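Long-range contacts in MCG133388, isoform CRA_f (Mus musculus, PDB 4ZPO), which probably acts as a calcium-dependent cell-adhesion protein of neurons, helping to establish and maintain specific connections in the brain: residues Gln180-Ala185 / Thr196-Val201; Phe286-Ala291 / His304-Val309. One frame throughout, in Å; residues are numbered along the deposited sequence.

Contact 1 (Gln180-Ala185 / Thr196-Val201); sequences QLVLTA and TSLISV. With MAN (alpha-D-mannopyranose), chain J.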
loop_
_atom_site.group_PDB
_atom_site.type_symbol
_atom_site.label_atom_id
_atom_site.label_comp_id
_atom_site.label_asym_id
_atom_site.label_seq_id
_atom_site.Cartn_x
_atom_site.Cartn_y
_atom_site.Cartn_z
ATOM N N GLN A 180 -1.304 8.489 -2.432
ATOM C CA GLN A 180 -0.769 8.025 -1.158
ATOM C C GLN A 180 -1.877 7.504 -0.254
ATOM O O GLN A 180 -2.782 8.247 0.129
ATOM C CB GLN A 180 0.002 9.140 -0.452
ATOM C CG GLN A 180 1.399 9.369 -0.999
ATOM C CD GLN A 180 2.278 10.145 -0.039
ATOM O OE1 GLN A 180 3.487 10.264 -0.243
ATOM N NE2 GLN A 180 1.674 10.676 1.020
ATOM N N LEU A 181 -1.798 6.221 0.084
ATOM C CA LEU A 181 -2.795 5.591 0.937
ATOM C C LEU A 181 -2.159 5.068 2.220
ATOM O O LEU A 181 -0.980 4.714 2.239
ATOM C CB LEU A 181 -3.493 4.452 0.191
ATOM C CG LEU A 181 -4.082 4.809 -1.177
ATOM C CD1 LEU A 181 -4.798 3.611 -1.780
ATOM C CD2 LEU A 181 -5.017 6.005 -1.073
ATOM N N VAL A 182 -2.944 5.026 3.292
ATOM C CA VAL A 182 -2.448 4.547 4.576
ATOM C C VAL A 182 -3.165 3.274 5.011
ATOM O O VAL A 182 -4.329 3.311 5.414
ATOM C CB VAL A 182 -2.605 5.613 5.677
ATOM C CG1 VAL A 182 -2.122 5.071 7.015
ATOM C CG2 VAL A 182 -1.842 6.874 5.304
ATOM N N LEU A 183 -2.464 2.149 4.923
ATOM C CA LEU A 183 -3.005 0.876 5.379
ATOM C C LEU A 183 -2.774 0.720 6.876
ATOM O O LEU A 183 -1.635 0.610 7.329
ATOM C CB LEU A 183 -2.369 -0.291 4.620
ATOM C CG LEU A 183 -2.829 -1.686 5.049
ATOM C CD1 LEU A 183 -4.332 -1.836 4.871
ATOM C CD2 LEU A 183 -2.082 -2.761 4.275
ATOM N N THR A 184 -3.861 0.714 7.639
ATOM C CA THR A 184 -3.771 0.626 9.090
ATOM C C THR A 184 -4.281 -0.718 9.598
ATOM O O THR A 184 -5.396 -1.130 9.278
ATOM C CB THR A 184 -4.565 1.758 9.771
ATOM O OG1 THR A 184 -4.148 3.024 9.244
ATOM C CG2 THR A 184 -4.343 1.741 11.277
ATOM N N ALA A 185 -3.453 -1.397 10.385
ATOM C CA ALA A 185 -3.823 -2.677 10.975
ATOM C C ALA A 185 -4.167 -2.506 12.448
ATOM O O ALA A 185 -3.398 -1.919 13.204
ATOM C CB ALA A 185 -2.701 -3.678 10.810
ATOM N N THR A 196 0.833 1.204 11.015
ATOM C CA THR A 196 0.520 1.666 9.666
ATOM C C THR A 196 1.545 1.241 8.622
ATOM O O THR A 196 2.647 0.799 8.951
ATOM C CB THR A 196 0.399 3.202 9.614
ATOM O OG1 THR A 196 1.606 3.794 10.112
ATOM C CG2 THR A 196 -0.778 3.675 10.455
ATOM N N SER A 197 1.158 1.385 7.359
ATOM C CA SER A 197 2.047 1.140 6.233
ATOM C C SER A 197 1.690 2.109 5.111
ATOM O O SER A 197 0.575 2.081 4.591
ATOM C CB SER A 197 1.943 -0.308 5.756
ATOM O OG SER A 197 2.918 -0.590 4.769
ATOM N N LEU A 198 2.632 2.975 4.754
ATOM C CA LEU A 198 2.373 4.030 3.780
ATOM C C LEU A 198 2.502 3.520 2.346
ATOM O O LEU A 198 3.607 3.294 1.854
ATOM C CB LEU A 198 3.324 5.210 4.015
ATOM C CG LEU A 198 2.979 6.567 3.393
ATOM C CD1 LEU A 198 3.509 6.688 1.970
ATOM C CD2 LEU A 198 1.476 6.808 3.431
ATOM N N ILE A 199 1.364 3.348 1.681
ATOM C CA ILE A 199 1.344 2.879 0.301
ATOM C C ILE A 199 1.286 4.045 -0.680
ATOM O O ILE A 199 0.332 4.825 -0.673
ATOM C CB ILE A 199 0.144 1.950 0.037
ATOM C CG1 ILE A 199 0.108 0.818 1.065
ATOM C CG2 ILE A 199 0.202 1.395 -1.379
ATOM C CD1 ILE A 199 -1.158 -0.005 1.013
ATOM N N SER A 200 2.309 4.162 -1.520
ATOM C CA SER A 200 2.340 5.208 -2.535
ATOM C C SER A 200 2.183 4.606 -3.926
ATOM O O SER A 200 3.109 3.990 -4.456
ATOM C CB SER A 200 3.639 6.012 -2.448
ATOM O OG SER A 200 4.758 5.214 -2.786
ATOM N N VAL A 201 1.004 4.786 -4.513
ATOM C CA VAL A 201 0.718 4.249 -5.838
ATOM C C VAL A 201 1.290 5.140 -6.934
ATOM O O VAL A 201 0.926 6.311 -7.049
ATOM C CB VAL A 201 -0.799 4.086 -6.065
ATOM C CG1 VAL A 201 -1.074 3.612 -7.484
ATOM C CG2 VAL A 201 -1.387 3.122 -5.051
HETATM C C1 MAN J . 2.236 4.544 9.057
HETATM C C2 MAN J . 3.725 4.702 9.439
HETATM C C3 MAN J . 3.902 5.795 10.505
HETATM C C4 MAN J . 3.114 7.066 10.153
HETATM C C5 MAN J . 1.645 6.708 9.901
HETATM C C6 MAN J . 0.798 7.903 9.509
HETATM O O2 MAN J . 4.517 5.109 8.318
HETATM O O3 MAN J . 5.276 6.114 10.707
HETATM O O4 MAN J . 3.197 7.994 11.225
HETATM O O5 MAN J . 1.588 5.765 8.816
HETATM O O6 MAN J . 0.569 7.843 8.103
#

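Contact 2 (Phe286-Ala291 / His304-Val309); sequences FYEIHA and HCVIQV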
loop_
_atom_site.group_PDB
_atom_site.type_symbol
_atom_site.label_atom_id
_atom_site.label_comp_id
_atom_site.label_asym_id
_atom_site.label_seq_id
_atom_site.Cartn_x
_atom_site.Cartn_y
_atom_site.Cartn_z
ATOM N N PHE A 286 -9.036 29.818 -53.432
ATOM C CA PHE A 286 -8.966 29.241 -52.095
ATOM C C PHE A 286 -8.248 27.894 -52.062
ATOM O O PHE A 286 -8.236 27.158 -53.049
ATOM C CB PHE A 286 -10.374 29.086 -51.511
ATOM C CG PHE A 286 -11.269 28.179 -52.310
ATOM C CD1 PHE A 286 -11.980 28.665 -53.395
ATOM C CD2 PHE A 286 -11.404 26.842 -51.972
ATOM C CE1 PHE A 286 -12.803 27.835 -54.132
ATOM C CE2 PHE A 286 -12.227 26.007 -52.705
ATOM C CZ PHE A 286 -12.928 26.505 -53.787
ATOM N N TYR A 287 -7.654 27.584 -50.914
ATOM C CA TYR A 287 -7.028 26.288 -50.684
ATOM C C TYR A 287 -7.392 25.769 -49.298
ATOM O O TYR A 287 -7.362 26.514 -48.317
ATOM C CB TYR A 287 -5.508 26.378 -50.830
ATOM C CG TYR A 287 -5.042 26.771 -52.212
ATOM C CD1 TYR A 287 -5.053 25.857 -53.255
ATOM C CD2 TYR A 287 -4.583 28.056 -52.470
ATOM C CE1 TYR A 287 -4.626 26.210 -54.521
ATOM C CE2 TYR A 287 -4.152 28.419 -53.733
ATOM C CZ TYR A 287 -4.177 27.492 -54.754
ATOM O OH TYR A 287 -3.750 27.851 -56.014
ATOM N N GLU A 288 -7.737 24.489 -49.217
ATOM C CA GLU A 288 -8.137 23.887 -47.951
ATOM C C GLU A 288 -7.117 22.850 -47.487
ATOM O O GLU A 288 -7.159 21.692 -47.900
ATOM C CB GLU A 288 -9.524 23.256 -48.080
ATOM C CG GLU A 288 -10.071 22.693 -46.785
ATOM C CD GLU A 288 -11.532 22.307 -46.890
ATOM O OE1 GLU A 288 -11.876 21.170 -46.507
ATOM O OE2 GLU A 288 -12.338 23.144 -47.352
ATOM N N ILE A 289 -6.201 23.279 -46.624
ATOM C CA ILE A 289 -5.121 22.422 -46.149
ATOM C C ILE A 289 -5.551 21.561 -44.962
ATOM O O ILE A 289 -6.102 22.064 -43.984
ATOM C CB ILE A 289 -3.888 23.254 -45.741
ATOM C CG1 ILE A 289 -3.438 24.143 -46.903
ATOM C CG2 ILE A 289 -2.753 22.345 -45.290
ATOM C CD1 ILE A 289 -2.242 25.008 -46.578
ATOM N N HIS A 290 -5.291 20.261 -45.062
ATOM C CA HIS A 290 -5.601 19.323 -43.991
ATOM C C HIS A 290 -4.348 19.001 -43.181
ATOM O O HIS A 290 -3.443 18.320 -43.666
ATOM C CB HIS A 290 -6.208 18.040 -44.567
ATOM C CG HIS A 290 -6.512 16.994 -43.538
ATOM N ND1 HIS A 290 -6.659 15.661 -43.858
ATOM C CD2 HIS A 290 -6.705 17.084 -42.203
ATOM C CE1 HIS A 290 -6.925 14.975 -42.761
ATOM N NE2 HIS A 290 -6.958 15.814 -41.742
ATOM N N ALA A 291 -4.301 19.495 -41.946
ATOM C CA ALA A 291 -3.159 19.257 -41.069
ATOM C C ALA A 291 -3.409 18.064 -40.152
ATOM O O ALA A 291 -4.554 17.735 -39.844
ATOM C CB ALA A 291 -2.849 20.499 -40.251
ATOM N N HIS A 304 -6.544 16.477 -35.791
ATOM C CA HIS A 304 -6.703 17.035 -37.129
ATOM C C HIS A 304 -7.137 18.495 -37.115
ATOM O O HIS A 304 -7.994 18.898 -36.327
ATOM C CB HIS A 304 -7.708 16.203 -37.929
ATOM C CG HIS A 304 -7.318 14.766 -38.074
ATOM N ND1 HIS A 304 -6.501 14.314 -39.089
ATOM C CD2 HIS A 304 -7.624 13.679 -37.326
ATOM C CE1 HIS A 304 -6.326 13.011 -38.964
ATOM N NE2 HIS A 304 -6.997 12.602 -37.902
ATOM N N CYS A 305 -6.534 19.283 -37.999
ATOM C CA CYS A 305 -6.884 20.689 -38.153
ATOM C C CYS A 305 -7.014 21.041 -39.626
ATOM O O CYS A 305 -6.073 20.868 -40.400
ATOM C CB CYS A 305 -5.838 21.587 -37.491
ATOM S SG CYS A 305 -6.137 23.355 -37.686
ATOM N N VAL A 306 -8.186 21.529 -40.014
ATOM C CA VAL A 306 -8.404 21.954 -41.389
ATOM C C VAL A 306 -8.127 23.445 -41.532
ATOM O O VAL A 306 -8.750 24.268 -40.862
ATOM C CB VAL A 306 -9.836 21.651 -41.857
ATOM C CG1 VAL A 306 -10.089 22.281 -43.213
ATOM C CG2 VAL A 306 -10.070 20.150 -41.906
ATOM N N ILE A 307 -7.182 23.786 -42.402
ATOM C CA ILE A 307 -6.817 25.180 -42.622
ATOM C C ILE A 307 -7.373 25.702 -43.939
ATOM O O ILE A 307 -7.052 25.187 -45.010
ATOM C CB ILE A 307 -5.293 25.369 -42.610
ATOM C CG1 ILE A 307 -4.714 24.902 -41.275
ATOM C CG2 ILE A 307 -4.936 26.824 -42.871
ATOM C CD1 ILE A 307 -3.228 25.113 -41.155
ATOM N N GLN A 308 -8.210 26.730 -43.851
ATOM C CA GLN A 308 -8.789 27.353 -45.034
ATOM C C GLN A 308 -7.991 28.588 -45.435
ATOM O O GLN A 308 -7.927 29.568 -44.693
ATOM C CB GLN A 308 -10.253 27.721 -44.785
ATOM C CG GLN A 308 -11.161 26.522 -44.574
ATOM C CD GLN A 308 -12.590 26.917 -44.264
ATOM O OE1 GLN A 308 -12.851 28.016 -43.778
ATOM N NE2 GLN A 308 -13.526 26.019 -44.548
ATOM N N VAL A 309 -7.379 28.528 -46.614
ATOM C CA VAL A 309 -6.551 29.623 -47.106
ATOM C C VAL A 309 -7.256 30.391 -48.217
ATOM O O VAL A 309 -7.516 29.848 -49.288
ATOM C CB VAL A 309 -5.198 29.108 -47.630
ATOM C CG1 VAL A 309 -4.368 30.257 -48.169
ATOM C CG2 VAL A 309 -4.447 28.372 -46.533
#

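Contact 1 (Gln180-Ala185 / Thr196-Val201)
The carbonyl oxygen of Ile199 is held by one N-H and one C-H of the facing strand. Leu181 N reaches it over 2.7 Å with an N-H...O angle of 173°, nearly along the C=O axis, while the CA-H of Gln180 adds a weaker contact. Leu181 O returns the bond to Ile199 N, closing the ring of this hydrogen-bonded pair. Two residues on, Leu183 and Ser197 repeat the exchange less directly: Leu183 O takes Ser197 N at 2.9 Å through a bent bond, and the CA-H of Thr196 also approaches that oxygen. The antiparallel strands are twisted, their directions 152° apart.

On the face carrying Leu181, Leu183 and Ile199, the extended Ile199 side chain sends CD1 to within 3.8 Å of Leu183 CB. Leu125 packs against Leu183 and Ile199 here, and Phe149 against Leu181, so this face is interior.

The other face carries a sugar. Thr196 has OG1 in the crowded position between its backbone N and carbonyl carbon (chi1 56°), and OG1 is bonded to C1 of an O-linked mannose. Thr196 CG2 is thereby left beside the backbone N, alongside Val182 CG1 at 3.9 Å and Thr184 OG1 at 3.6 Å. Val182 CG2 lies 3.8 Å from mannose O6 and equally close to CD2 of Leu198, whose side chain crosses obliquely and also lays CD2 on Leu181 O. Val182 CG2 thus touches both the sugar and Leu198, while CG1 faces Thr196 and the sugar.

Beyond the pair, 138-143 flanks 178-187 and 108-114 runs parallel to 194-204. This is the C-terminal hairpin in one sheet of the Greek-key beta sandwich of the second cadherin domain, glycosylated on its outer face.

Contact 2 (Phe286-Ala291 / His304-Val309)
Strands 286-291 and 304-309 form the C-terminal hairpin of the third cadherin domain's beta sandwich, antiparallel at 162°. Six backbone hydrogen bonds join them, two in each of the pairs Tyr287-Val309, Ile289-Ile307 and Ala291-Cys305. Ile307 N meets Ile289 O almost straight, at 2.6 Å, whereas Cys305 N approaches Ala291 O from above the carbonyl plane. CA-H groups of Phe286, Glu288, Val306 and His304 add weaker contacts to carbonyl oxygens opposite.

Apolar packing occupies the face of Ile289, Ile307 and Val309. Ile289 CG1 lies anti to its carbonyl carbon, and the extended chain carries CD1 obliquely to Val309 CG2, 4.0 Å away. Leu233 and Leu235 meet Ile307 from strand 231-238, and Val260 meets Ile289.

Polar groups gather on the other face. Glu288, its CG anti to the backbone N, lays CG across Val306 CG1 at 3.6 Å; Gln308 runs alongside Glu288, but its OE1 is hydrogen-bonded to Arg219 NE.

Last come the imidazoles, which meet rim to rim with planes 32° apart: His290 NE2 and His304 ND1 share a hydrogen bond of 3.1 Å, and His304 ND1 lies at the edge of the His290 ring, near its plane.

Contacts 1 and 2 are the same hairpin in successive cadherin domains: 178-187 with 194-204, and 286-295 with 302-310. In each, the later strand also runs parallel to an edge strand, 108-114 or 217-221, and the earlier one is flanked on its far side by 138-143 or 248-252. Their nearest atoms are about 31 Å apart, so the two do not meet. Both turn a largely apolar face into the sandwich, but their outer faces differ. Contact 1, near the middle of the chain, mixes valine, leucine and threonine with a glutamine and a serine, beside a covalently attached mannose; contact 2, in the last domain of this construct, carries glutamate, glutamine, valine and a histidine hydrogen-bonded to a second one.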